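Local coordinates for protein putative fumarylpyruvate hydrolase (Burkholderia cenocepacia, PDB 4MAQ) that is of unproven function but carries the beta-rich fold of the fumarylacetoacetate hydrolase (FAH) family, at residues 166-171 against 221-226; 116-121 against 230-235; 85-90 against 173-178; 68-73 against 145-150; 89-94 against 205-210. One frame throughout, in Å; residues are numbered along the deposited sequence.

Interaction 1: residues 166-171 against 221-226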
# COMPACT_ATOMS: atom_id res chain seq x y z
N TRP B 166 16.65 0.31 20.24
CA TRP B 166 16.35 -0.76 21.19
C TRP B 166 14.84 -0.93 21.35
O TRP B 166 14.04 -0.02 21.07
CB TRP B 166 17.01 -0.44 22.56
CG TRP B 166 16.43 0.80 23.19
CD1 TRP B 166 16.78 2.11 22.93
CD2 TRP B 166 15.36 0.85 24.14
NE1 TRP B 166 15.98 2.97 23.67
CE2 TRP B 166 15.11 2.22 24.43
CE3 TRP B 166 14.60 -0.13 24.80
CZ2 TRP B 166 14.12 2.64 25.33
CZ3 TRP B 166 13.60 0.29 25.71
CH2 TRP B 166 13.37 1.66 25.96
N LEU B 167 14.47 -2.11 21.83
CA LEU B 167 13.08 -2.40 22.13
C LEU B 167 13.05 -3.39 23.30
O LEU B 167 13.85 -4.33 23.34
CB LEU B 167 12.36 -2.97 20.90
CG LEU B 167 10.89 -3.42 21.06
CD1 LEU B 167 10.18 -3.31 19.72
CD2 LEU B 167 10.75 -4.83 21.61
N ALA B 168 12.14 -3.16 24.24
CA ALA B 168 11.89 -4.07 25.36
C ALA B 168 10.43 -4.43 25.44
O ALA B 168 9.55 -3.69 24.96
CB ALA B 168 12.34 -3.40 26.67
N VAL B 169 10.18 -5.59 26.03
CA VAL B 169 8.82 -6.09 26.25
C VAL B 169 8.70 -6.42 27.73
O VAL B 169 9.50 -7.19 28.28
CB VAL B 169 8.56 -7.37 25.41
CG1 VAL B 169 7.23 -8.02 25.78
CG2 VAL B 169 8.59 -7.06 23.92
N ASN B 170 7.71 -5.81 28.37
CA ASN B 170 7.55 -5.95 29.82
C ASN B 170 8.86 -5.68 30.56
O ASN B 170 9.20 -6.35 31.55
CB ASN B 170 6.92 -7.30 30.17
CG ASN B 170 5.64 -7.53 29.41
OD1 ASN B 170 4.88 -6.58 29.19
ND2 ASN B 170 5.39 -8.76 29.00
N GLY B 171 9.59 -4.68 30.07
CA GLY B 171 10.83 -4.24 30.73
C GLY B 171 12.05 -5.09 30.39
O GLY B 171 13.15 -4.80 30.86
N ARG B 221 3.58 -4.84 27.32
CA ARG B 221 4.01 -3.43 27.35
C ARG B 221 5.31 -3.31 26.53
O ARG B 221 6.35 -3.87 26.90
CB ARG B 221 4.24 -2.94 28.80
CG ARG B 221 4.71 -1.47 28.88
CD ARG B 221 4.89 -0.98 30.33
NE ARG B 221 3.63 -1.25 31.04
CZ ARG B 221 2.52 -0.50 30.97
NH1 ARG B 221 2.55 0.71 30.40
NH2 ARG B 221 1.39 -0.96 31.48
N VAL B 222 5.23 -2.59 25.40
CA VAL B 222 6.37 -2.45 24.50
C VAL B 222 6.97 -1.08 24.69
O VAL B 222 6.25 -0.07 24.63
CB VAL B 222 5.91 -2.64 23.04
CG1 VAL B 222 7.13 -2.72 22.11
CG2 VAL B 222 5.03 -3.89 22.92
N THR B 223 8.26 -1.04 24.95
CA THR B 223 9.01 0.20 25.01
C THR B 223 10.16 0.13 24.02
O THR B 223 10.54 -0.96 23.57
CB THR B 223 9.57 0.46 26.43
OG1 THR B 223 10.27 -0.72 26.87
CG2 THR B 223 8.45 0.80 27.41
N GLY B 224 10.69 1.29 23.66
CA GLY B 224 11.85 1.30 22.77
C GLY B 224 12.22 2.70 22.40
O GLY B 224 11.63 3.68 22.90
N GLY B 225 13.22 2.81 21.53
CA GLY B 225 13.71 4.12 21.18
C GLY B 225 14.91 4.11 20.29
O GLY B 225 15.50 3.05 20.02
N VAL B 226 15.26 5.31 19.82
CA VAL B 226 16.54 5.54 19.18
C VAL B 226 17.10 6.75 19.89
O VAL B 226 16.40 7.78 20.00
CB VAL B 226 16.42 5.81 17.66
CG1 VAL B 226 17.79 6.21 17.10
CG2 VAL B 226 15.87 4.57 16.96
O HOH W 1 8.71 -2.70 28.06

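Interaction 2: residues 116-121 against 230-235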
# COMPACT_ATOMS: atom_id res chain seq x y z
N VAL B 116 10.64 7.03 15.43
CA VAL B 116 10.96 5.64 15.79
C VAL B 116 9.69 4.83 15.57
O VAL B 116 8.60 5.29 15.93
CB VAL B 116 11.43 5.54 17.27
CG1 VAL B 116 11.65 4.08 17.67
CG2 VAL B 116 12.69 6.37 17.44
N GLY B 117 9.83 3.67 14.96
CA GLY B 117 8.66 2.87 14.62
C GLY B 117 8.85 1.42 14.98
O GLY B 117 9.97 0.96 15.27
N VAL B 118 7.74 0.69 14.96
CA VAL B 118 7.80 -0.77 15.07
C VAL B 118 7.12 -1.34 13.83
O VAL B 118 5.95 -1.06 13.57
CB VAL B 118 7.11 -1.29 16.35
CG1 VAL B 118 7.32 -2.80 16.48
CG2 VAL B 118 7.64 -0.56 17.58
N ASP B 119 7.87 -2.11 13.05
CA ASP B 119 7.28 -2.89 11.97
C ASP B 119 6.66 -4.11 12.64
O ASP B 119 7.37 -4.97 13.17
CB ASP B 119 8.39 -3.26 10.97
CG ASP B 119 7.95 -4.26 9.91
OD1 ASP B 119 6.74 -4.46 9.72
OD2 ASP B 119 8.84 -4.86 9.26
N LEU B 120 5.34 -4.16 12.69
CA LEU B 120 4.64 -5.34 13.20
C LEU B 120 4.30 -6.30 12.07
O LEU B 120 3.91 -5.86 10.99
CB LEU B 120 3.36 -4.92 13.95
CG LEU B 120 3.60 -4.09 15.22
CD1 LEU B 120 2.28 -3.61 15.79
CD2 LEU B 120 4.34 -4.91 16.26
N THR B 121 4.40 -7.59 12.36
CA THR B 121 4.20 -8.63 11.35
C THR B 121 3.31 -9.74 11.86
O THR B 121 3.49 -10.22 12.97
CB THR B 121 5.54 -9.31 10.99
OG1 THR B 121 6.49 -8.30 10.67
CG2 THR B 121 5.40 -10.25 9.77
N ALA B 230 13.57 9.54 19.73
CA ALA B 230 12.33 9.37 20.51
C ALA B 230 12.41 8.11 21.32
O ALA B 230 13.19 7.20 21.00
CB ALA B 230 11.13 9.29 19.57
N THR B 231 11.61 8.04 22.38
CA THR B 231 11.29 6.77 23.01
C THR B 231 9.79 6.61 22.96
O THR B 231 9.06 7.57 22.68
CB THR B 231 11.80 6.69 24.47
OG1 THR B 231 11.17 7.73 25.24
CG2 THR B 231 13.32 6.85 24.52
N PHE B 232 9.32 5.40 23.25
CA PHE B 232 7.89 5.14 23.25
C PHE B 232 7.54 4.09 24.28
O PHE B 232 8.42 3.31 24.76
CB PHE B 232 7.37 4.70 21.87
CG PHE B 232 7.89 3.37 21.43
CD1 PHE B 232 7.28 2.19 21.84
CD2 PHE B 232 9.00 3.28 20.58
CE1 PHE B 232 7.78 0.94 21.44
CE2 PHE B 232 9.50 2.04 20.18
CZ PHE B 232 8.89 0.87 20.62
N GLU B 233 6.25 4.06 24.60
CA GLU B 233 5.66 3.04 25.48
C GLU B 233 4.21 2.83 25.04
O GLU B 233 3.47 3.79 24.94
CB GLU B 233 5.74 3.51 26.93
CG GLU B 233 5.07 2.57 27.95
CD GLU B 233 5.52 2.81 29.39
OE1 GLU B 233 6.61 3.42 29.61
OE2 GLU B 233 4.80 2.39 30.32
N PHE B 234 3.83 1.59 24.74
CA PHE B 234 2.43 1.28 24.41
C PHE B 234 2.09 -0.12 24.88
O PHE B 234 2.99 -0.90 25.22
CB PHE B 234 2.11 1.49 22.91
CG PHE B 234 2.82 0.54 21.94
CD1 PHE B 234 2.36 -0.75 21.73
CD2 PHE B 234 3.91 0.99 21.18
CE1 PHE B 234 2.98 -1.59 20.80
CE2 PHE B 234 4.52 0.16 20.24
CZ PHE B 234 4.07 -1.14 20.06
N VAL B 235 0.80 -0.41 24.93
CA VAL B 235 0.32 -1.71 25.36
C VAL B 235 -0.36 -2.39 24.17
O VAL B 235 -1.17 -1.78 23.47
CB VAL B 235 -0.65 -1.58 26.58
CG1 VAL B 235 -1.26 -2.91 26.96
CG2 VAL B 235 0.09 -0.98 27.77

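Interaction 3: residues 85-90 against 173-178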
# COMPACT_ATOMS: atom_id res chain seq x y z
N LEU B 85 2.34 -12.49 16.37
CA LEU B 85 2.64 -11.08 16.05
C LEU B 85 4.07 -10.78 16.43
O LEU B 85 4.43 -10.96 17.60
CB LEU B 85 1.70 -10.18 16.83
CG LEU B 85 1.78 -8.69 16.53
CD1 LEU B 85 1.26 -8.35 15.15
CD2 LEU B 85 0.94 -7.99 17.58
N HIS B 86 4.89 -10.35 15.47
CA HIS B 86 6.28 -10.04 15.79
C HIS B 86 6.58 -8.55 15.76
O HIS B 86 5.92 -7.80 15.03
CB HIS B 86 7.22 -10.78 14.84
CG HIS B 86 7.38 -12.22 15.22
ND1 HIS B 86 8.55 -12.92 15.01
CD2 HIS B 86 6.53 -13.08 15.82
CE1 HIS B 86 8.39 -14.16 15.45
NE2 HIS B 86 7.18 -14.28 15.96
N HIS B 87 7.60 -8.15 16.52
CA HIS B 87 8.08 -6.76 16.55
C HIS B 87 9.43 -6.63 15.87
O HIS B 87 10.27 -7.52 15.99
CB HIS B 87 8.25 -6.27 18.01
CG HIS B 87 9.16 -7.13 18.85
ND1 HIS B 87 10.55 -7.09 18.75
CD2 HIS B 87 8.89 -8.06 19.80
CE1 HIS B 87 11.07 -7.95 19.62
NE2 HIS B 87 10.08 -8.56 20.25
N GLU B 88 9.62 -5.50 15.20
CA GLU B 88 10.92 -5.08 14.70
C GLU B 88 11.06 -3.58 14.91
O GLU B 88 10.40 -2.78 14.23
CB GLU B 88 11.09 -5.40 13.22
CG GLU B 88 11.18 -6.87 12.91
CD GLU B 88 11.01 -7.14 11.44
OE1 GLU B 88 11.74 -6.52 10.65
OE2 GLU B 88 10.14 -7.94 11.08
N ILE B 89 11.93 -3.17 15.84
CA ILE B 89 12.20 -1.74 16.10
C ILE B 89 12.99 -1.13 14.92
O ILE B 89 13.95 -1.73 14.44
CB ILE B 89 13.00 -1.56 17.41
CG1 ILE B 89 13.18 -0.09 17.78
CG2 ILE B 89 14.37 -2.26 17.38
CD1 ILE B 89 11.91 0.49 18.32
N GLU B 90 12.60 0.07 14.47
CA GLU B 90 13.25 0.71 13.30
C GLU B 90 13.31 2.21 13.42
O GLU B 90 12.37 2.81 13.93
CB GLU B 90 12.52 0.33 12.01
CG GLU B 90 12.31 -1.17 11.93
CD GLU B 90 12.11 -1.75 10.56
OE1 GLU B 90 12.34 -1.09 9.53
OE2 GLU B 90 11.77 -2.95 10.56
N THR B 173 14.74 -6.35 27.71
CA THR B 173 15.26 -5.96 26.40
C THR B 173 15.22 -7.14 25.43
O THR B 173 15.70 -8.23 25.75
CB THR B 173 16.70 -5.43 26.53
OG1 THR B 173 16.70 -4.32 27.42
CG2 THR B 173 17.24 -5.00 25.16
N ARG B 174 14.64 -6.91 24.25
CA ARG B 174 14.54 -7.93 23.22
C ARG B 174 15.37 -7.57 22.01
O ARG B 174 15.85 -8.47 21.31
CB ARG B 174 13.07 -8.15 22.80
CG ARG B 174 12.07 -8.48 23.91
CD ARG B 174 12.20 -9.91 24.42
NE ARG B 174 11.48 -10.13 25.69
CZ ARG B 174 10.21 -10.55 25.81
NH1 ARG B 174 9.45 -10.79 24.73
NH2 ARG B 174 9.69 -10.71 27.03
N GLN B 175 15.53 -6.28 21.73
CA GLN B 175 16.39 -5.85 20.61
C GLN B 175 17.28 -4.73 21.08
O GLN B 175 16.82 -3.85 21.80
CB GLN B 175 15.56 -5.35 19.41
CG GLN B 175 14.57 -6.37 18.87
CD GLN B 175 13.97 -5.91 17.55
OE1 GLN B 175 12.85 -5.40 17.52
NE2 GLN B 175 14.73 -6.05 16.48
N GLN B 176 18.55 -4.75 20.68
CA GLN B 176 19.45 -3.66 20.99
C GLN B 176 20.56 -3.69 19.96
O GLN B 176 21.32 -4.66 19.87
CB GLN B 176 20.02 -3.79 22.41
CG GLN B 176 20.85 -2.62 22.91
CD GLN B 176 21.17 -2.80 24.37
OE1 GLN B 176 20.44 -2.31 25.23
NE2 GLN B 176 22.24 -3.53 24.66
N GLY B 177 20.65 -2.64 19.18
CA GLY B 177 21.70 -2.52 18.22
C GLY B 177 22.11 -1.07 18.08
O GLY B 177 21.82 -0.24 18.95
N ASP B 178 22.83 -0.77 17.00
CA ASP B 178 23.30 0.59 16.78
C ASP B 178 22.99 0.97 15.34
O ASP B 178 23.13 0.15 14.44
CB ASP B 178 24.80 0.71 17.06
CG ASP B 178 25.24 2.16 17.19
OD1 ASP B 178 25.40 2.82 16.14
OD2 ASP B 178 25.41 2.64 18.33
O HOH W 2 9.71 -10.66 21.96

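Interaction 4: residues 68-73 against 145-150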
# COMPACT_ATOMS: atom_id res chain seq x y z
N ALA B 68 -1.97 2.56 8.10
CA ALA B 68 -1.45 1.60 9.07
C ALA B 68 -0.51 2.27 10.06
O ALA B 68 -0.09 1.64 11.05
CB ALA B 68 -0.72 0.49 8.36
N ILE B 69 -0.13 3.52 9.78
CA ILE B 69 0.74 4.28 10.68
C ILE B 69 -0.13 4.86 11.78
O ILE B 69 -1.04 5.67 11.51
CB ILE B 69 1.49 5.40 9.92
CG1 ILE B 69 2.29 4.81 8.74
CG2 ILE B 69 2.35 6.21 10.87
CD1 ILE B 69 3.26 3.70 9.10
N VAL B 70 0.11 4.40 13.00
CA VAL B 70 -0.68 4.75 14.16
C VAL B 70 0.27 5.21 15.27
O VAL B 70 1.48 5.01 15.18
CB VAL B 70 -1.52 3.54 14.65
CG1 VAL B 70 -2.48 3.08 13.57
CG2 VAL B 70 -0.63 2.39 15.16
N PRO B 71 -0.27 5.85 16.31
CA PRO B 71 0.63 6.28 17.38
C PRO B 71 1.26 5.13 18.14
O PRO B 71 0.61 4.12 18.45
CB PRO B 71 -0.31 7.08 18.33
CG PRO B 71 -1.45 7.49 17.44
CD PRO B 71 -1.65 6.33 16.51
N ALA B 72 2.55 5.26 18.40
CA ALA B 72 3.28 4.29 19.23
C ALA B 72 3.09 4.67 20.70
O ALA B 72 4.04 4.96 21.43
CB ALA B 72 4.75 4.29 18.86
N SER B 73 1.83 4.68 21.12
CA SER B 73 1.42 5.08 22.47
C SER B 73 0.02 4.57 22.69
O SER B 73 -0.63 4.11 21.75
CB SER B 73 1.48 6.61 22.62
OG SER B 73 0.71 7.25 21.63
N SER B 145 -0.31 -1.77 11.79
CA SER B 145 0.92 -2.53 11.62
C SER B 145 2.19 -1.68 11.65
O SER B 145 3.28 -2.23 11.56
CB SER B 145 0.84 -3.34 10.33
OG SER B 145 0.73 -2.49 9.19
N GLY B 146 2.05 -0.36 11.78
CA GLY B 146 3.23 0.50 11.84
C GLY B 146 3.11 1.61 12.88
O GLY B 146 3.04 2.80 12.52
N PRO B 147 3.12 1.22 14.18
CA PRO B 147 3.15 2.28 15.18
C PRO B 147 4.43 3.14 15.04
O PRO B 147 5.52 2.59 14.86
CB PRO B 147 3.16 1.54 16.53
CG PRO B 147 2.95 0.11 16.23
CD PRO B 147 3.08 -0.13 14.77
N VAL B 148 4.28 4.46 15.11
CA VAL B 148 5.40 5.40 14.98
C VAL B 148 5.26 6.47 16.08
O VAL B 148 4.13 6.90 16.39
CB VAL B 148 5.44 6.06 13.56
CG1 VAL B 148 6.60 7.04 13.41
CG2 VAL B 148 5.53 5.01 12.45
N THR B 149 6.39 6.93 16.61
CA THR B 149 6.39 8.05 17.55
C THR B 149 6.08 9.36 16.86
O THR B 149 6.12 9.47 15.62
CB THR B 149 7.76 8.20 18.23
OG1 THR B 149 8.76 8.51 17.25
CG2 THR B 149 8.11 6.93 19.01
N ALA B 150 5.82 10.40 17.65
CA ALA B 150 5.89 11.73 17.11
C ALA B 150 7.24 11.94 16.39
O ALA B 150 8.30 11.39 16.80
CB ALA B 150 5.70 12.74 18.24

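Interaction 5: residues 89-94 against 205-210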
# COMPACT_ATOMS: atom_id res chain seq x y z
N ILE B 89 11.93 -3.17 15.84
CA ILE B 89 12.20 -1.74 16.10
C ILE B 89 12.99 -1.13 14.92
O ILE B 89 13.95 -1.73 14.44
CB ILE B 89 13.00 -1.56 17.41
CG1 ILE B 89 13.18 -0.09 17.78
CG2 ILE B 89 14.37 -2.26 17.38
CD1 ILE B 89 11.91 0.49 18.32
N GLU B 90 12.60 0.07 14.47
CA GLU B 90 13.25 0.71 13.30
C GLU B 90 13.31 2.21 13.42
O GLU B 90 12.37 2.81 13.93
CB GLU B 90 12.52 0.33 12.01
CG GLU B 90 12.31 -1.17 11.93
CD GLU B 90 12.11 -1.75 10.56
OE1 GLU B 90 12.34 -1.09 9.53
OE2 GLU B 90 11.77 -2.95 10.56
N LEU B 91 14.38 2.81 12.89
CA LEU B 91 14.42 4.24 12.62
C LEU B 91 13.52 4.55 11.42
O LEU B 91 13.64 3.93 10.37
CB LEU B 91 15.86 4.73 12.35
CG LEU B 91 15.97 6.22 12.03
CD1 LEU B 91 15.76 7.05 13.28
CD2 LEU B 91 17.33 6.51 11.42
N VAL B 92 12.62 5.51 11.59
CA VAL B 92 11.71 5.93 10.52
C VAL B 92 12.15 7.29 9.98
O VAL B 92 12.41 8.24 10.74
CB VAL B 92 10.27 6.01 11.02
CG1 VAL B 92 9.33 6.58 9.95
CG2 VAL B 92 9.77 4.62 11.43
N VAL B 93 12.35 7.37 8.66
CA VAL B 93 12.75 8.60 7.98
C VAL B 93 11.56 9.22 7.27
O VAL B 93 10.84 8.52 6.54
CB VAL B 93 13.86 8.29 6.95
CG1 VAL B 93 14.34 9.58 6.34
CG2 VAL B 93 15.02 7.55 7.62
N ALA B 94 11.31 10.50 7.53
CA ALA B 94 10.17 11.22 6.92
C ALA B 94 10.68 12.13 5.82
O ALA B 94 11.56 12.94 6.06
CB ALA B 94 9.44 12.02 8.00
N ILE B 205 10.00 6.04 5.49
CA ILE B 205 10.82 4.88 5.21
C ILE B 205 11.27 4.25 6.52
O ILE B 205 11.90 4.90 7.37
CB ILE B 205 12.06 5.23 4.37
CG1 ILE B 205 11.67 5.97 3.06
CG2 ILE B 205 12.86 3.96 4.07
CD1 ILE B 205 12.89 6.51 2.31
N PHE B 206 10.89 2.98 6.70
CA PHE B 206 11.36 2.18 7.83
C PHE B 206 12.67 1.54 7.36
O PHE B 206 12.69 0.84 6.34
CB PHE B 206 10.35 1.07 8.12
CG PHE B 206 9.16 1.49 8.94
CD1 PHE B 206 8.26 2.44 8.46
CD2 PHE B 206 8.91 0.88 10.15
CE1 PHE B 206 7.13 2.78 9.19
CE2 PHE B 206 7.78 1.23 10.90
CZ PHE B 206 6.88 2.17 10.41
N THR B 207 13.74 1.80 8.09
CA THR B 207 15.11 1.58 7.60
C THR B 207 15.77 0.27 8.06
O THR B 207 16.97 0.07 7.84
CB THR B 207 16.05 2.77 7.94
OG1 THR B 207 16.08 3.00 9.36
CG2 THR B 207 15.58 4.03 7.26
N GLY B 208 14.99 -0.61 8.69
CA GLY B 208 15.50 -1.93 9.07
C GLY B 208 15.61 -2.07 10.56
O GLY B 208 15.36 -1.14 11.33
N THR B 209 15.97 -3.27 11.00
CA THR B 209 15.91 -3.61 12.42
C THR B 209 17.13 -4.41 12.83
O THR B 209 17.62 -5.23 12.05
CB THR B 209 14.61 -4.40 12.70
OG1 THR B 209 14.33 -4.41 14.10
CG2 THR B 209 14.69 -5.85 12.21
N PRO B 210 17.63 -4.19 14.06
CA PRO B 210 18.73 -5.03 14.54
C PRO B 210 18.19 -6.42 14.93
O PRO B 210 17.01 -6.71 14.76
CB PRO B 210 19.22 -4.29 15.78
CG PRO B 210 18.02 -3.56 16.28
CD PRO B 210 17.26 -3.15 15.04
O HOH W 3 16.56 1.31 11.55

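Interaction 1: residues 166-171 against 221-226
Two adjacent antiparallel strands of a mixed beta-sheet form this contact, 166-169 and 221-226 running at 167° with their axes 4.5 Å apart. The hydrogen-bonded pairs are Trp-166 with Gly-225 and Ala-168 with Thr-223, each closed by two backbone bonds; the shortest, from Ala-168 N to Thr-223 O, is 2.8 Å. On the face of Trp-166, Ala-168 and Thr-223, the indole makes the broadest contact. Its CG takes the crowded position between the backbone N and the carbonyl carbon (chi1 65°), which folds the indole back across the partner strand. Gly-224 CA then lies 3.4 Å from the centroid of the six-membered ring, almost straight above it, in a CH-pi contact, and Gly-225 N sits over the same face. Gly-225 has no side chain to meet NE1, so the ring can lie this close; at Gly-224 one would run into Trp-166 O on the other face of the sheet. At the rim of the indole, CZ3 comes 3.7 Å from Thr-223 OG1, which also touches Ala-168 CB. On the opposite face Leu-167 CD1 meets Val-222 CG1 at 3.9 Å. Where the first strand ends, Asn-170 grips Arg-221 twice: its N donates to Arg-221 O, and its OD1 receives Arg-221 N over 2.9 Å in a nearly straight bond (175°). A water bridges Gly-171 N, Arg-221 O and Thr-223 OG1. Asn-170 ND2 reaches Asp-220, and the Arg-221 guanidinium forms a salt bridge with Glu-233. Strand 172-178 flanks the pair beyond 164-169, strand 230-236 beyond 221-226.

Interaction 2: residues 116-121 against 230-235
Four apolar side-chain contacts join strand 116-121 to strand 230-235, with no hydrogen bond between them: this is face-to-face packing of two beta-sheets, the strand axes 7.8 Å apart and inclined at 47°. Val-118 CG2 is the methyl that touches both phenylalanines. It lies 3.6 Å from Phe-232 CZ, at the tip of that ring, and 4.2 Å from Phe-234 CE2, where it meets the edge of the second ring. Val-116 divides its branches: CG1 comes to the edge of the Phe-232 ring, 3.9 Å from CE2, while CG2 packs at the same distance on Ala-230 CB. Both phenylalanines hold CG in the crowded position between the backbone N and the carbonyl carbon (chi1 67° for Phe-232 and 66° for Phe-234), so their rings project alike across the gap. In both valines CG1 is anti to the backbone N, leaving CG2 beside it. A second shell fixes the two strands. Val-116 and Val-118 are bonded through their backbones to Thr-149 and Pro-147 of strand 146-153, and Val-222 of the adjoining strand 221-226 packs against both rings. Ala-72 also touches both rings. On the Phe-232 ring, the CE2 corner approached by Val-116 is shared with a third aliphatic residue: Ile-89, from strand 85-95, packs its CD1 against the same CE2 atom.

Interaction 3: residues 85-90 against 173-178
Hydrogen bonding converges on one atom, the amide oxygen of Gln-175. His-87 ND1 donates to Gln-175 OE1 over 3.1 Å, and Ile-89 N donates to the same OE1 over 2.9 Å with an N-H...O angle of 163°. Both donors stand above the amide plane. The imidazole and the amide meet tip to tip with their planes 41° apart, and OE1 lies close to the ring plane, though the bond from ND1 is somewhat bent (153°). Gln-175 reaches this spot with CG anti to its carbonyl carbon and the chain extended beyond it. Its NE2 bonds to Thr-209 OG1, so both ends of the amide are occupied and its rotation is fixed; two donors on OE1 would probably polarise the group. Water contributes a bridge at the opposite end of the imidazole: it lies 2.7 Å from His-87 NE2, in the ring plane, and accepts from Arg-174 NH1 at 2.8 Å, while Arg-174 NE is paired with Asp-172. Van der Waals contacts fill in. Arg-174 CB lies 3.8 Å from His-87 CE1, and Ile-89 CG2, in the crowded position between N and the carbonyl carbon, comes 3.5 Å from Gln-175 OE1. Arg-174 and Gln-175 can both serve the same strand because they form a classic beta bulge opposite Leu-167, at an outer strand of one sheet facing another.

Interaction 4: residues 68-73 against 145-150
Ile-69 can be followed outward from a short, loosely bonded parallel pairing of 69-71 with 146-148. Its CB stands 4.0 Å from Gly-146 O. The CG2 branch, anti to the backbone N, runs to Val-148 CG2 at 3.7 Å, crossing it obliquely. CG1, anti to the carbonyl carbon, leads the other branch, which turns at chi2 (-55°) so that CD1 comes back to 3.5 Å from Gly-146 O, over the bare glycine backbone. On the other side of the pairing Val-70 CG2 and Ala-72 CB both touch Pro-147 CB. The backbone bonds alternate between the segments: Gly-146 N to Ala-68 O, a weak one from Val-70 N to Gly-146 O, Val-148 N to Val-70 O at 2.9 Å and nearly along the C=O axis, and Ala-72 N to Val-148 O at 3.0 Å. An inverse gamma turn centred on Ala-72 ends the run. Strand 146-153 also pairs antiparallel with 111-122, Pro-147 bonding to Val-118 through the backbone, so 69-71 adds to the larger mixed sheet on its other side. Backbone amides and carbonyls thus supply the polar links and the side chains only aliphatic packing, so the pairing does not depend on any charge.

Interaction 5: residues 89-94 against 205-210
Antiparallel pairing at Val-93 and Ile-205 opens this contact, with Val-93 N 2.8 Å from Ile-205 O, and side chains take over as the second strand turns into loop. Thr-207 places OG1 in the crowded position between its N and carbonyl carbon (chi1 58°), beside its own backbone N, so both donate to Leu-91 O: OG1 over 2.8 Å, N over 3.1 Å and nearly along the C=O axis. The same rotamer sends its CG2 to Val-93 CG2. Thr-209 has the other arrangement: OG1 is anti to its N (chi1 -163°) and donates to Ile-89 O over 2.7 Å. Between the threonines, Glu-90 has CG anti to the carbonyl carbon and is extended beyond it, which carries OE1 to Gly-208 N at 2.8 Å; the N-H arrives from above the carboxylate plane. In the conformer given, Glu-88 OE1 lies close to Glu-90 OE2, which could raise the affinity of one of them for a proton. A water accepts from Leu-91 N and donates to Thr-207 OG1 and Gly-208 O. Phe-206, with CG anti to its carbonyl carbon, lies alongside Val-92, whose CG2 sits 3.7 Å above the ring centre in a CH-pi contact. The buried segment 89-94 of strand 85-95 is thus held to strand 204-206 and the loop after it, near the centre of the chain, in the larger mixed sheet of this FAH-family fold.

Overall arrangement
From the N terminus, interaction 4 opens first, at 68-73, and closes at 145-150. Interactions 3 and 5 both start on strand 85-95, share Ile-89 and Glu-90, and close at 173-178 and 205-210. Interaction 2 opens at 116-121 and closes last, at 230-235, with interaction 1 (166-171 to 221-226) nested inside its loop. Interaction 1 follows interaction 4 in series but crosses 3 and 5; interaction 2 crosses 3, 4 and 5, and 4 crosses 3 and 5. Interactions 4 and 5 bond within the larger mixed sheet, interaction 1 within the smaller, and interactions 2 and 3 join the two sheets.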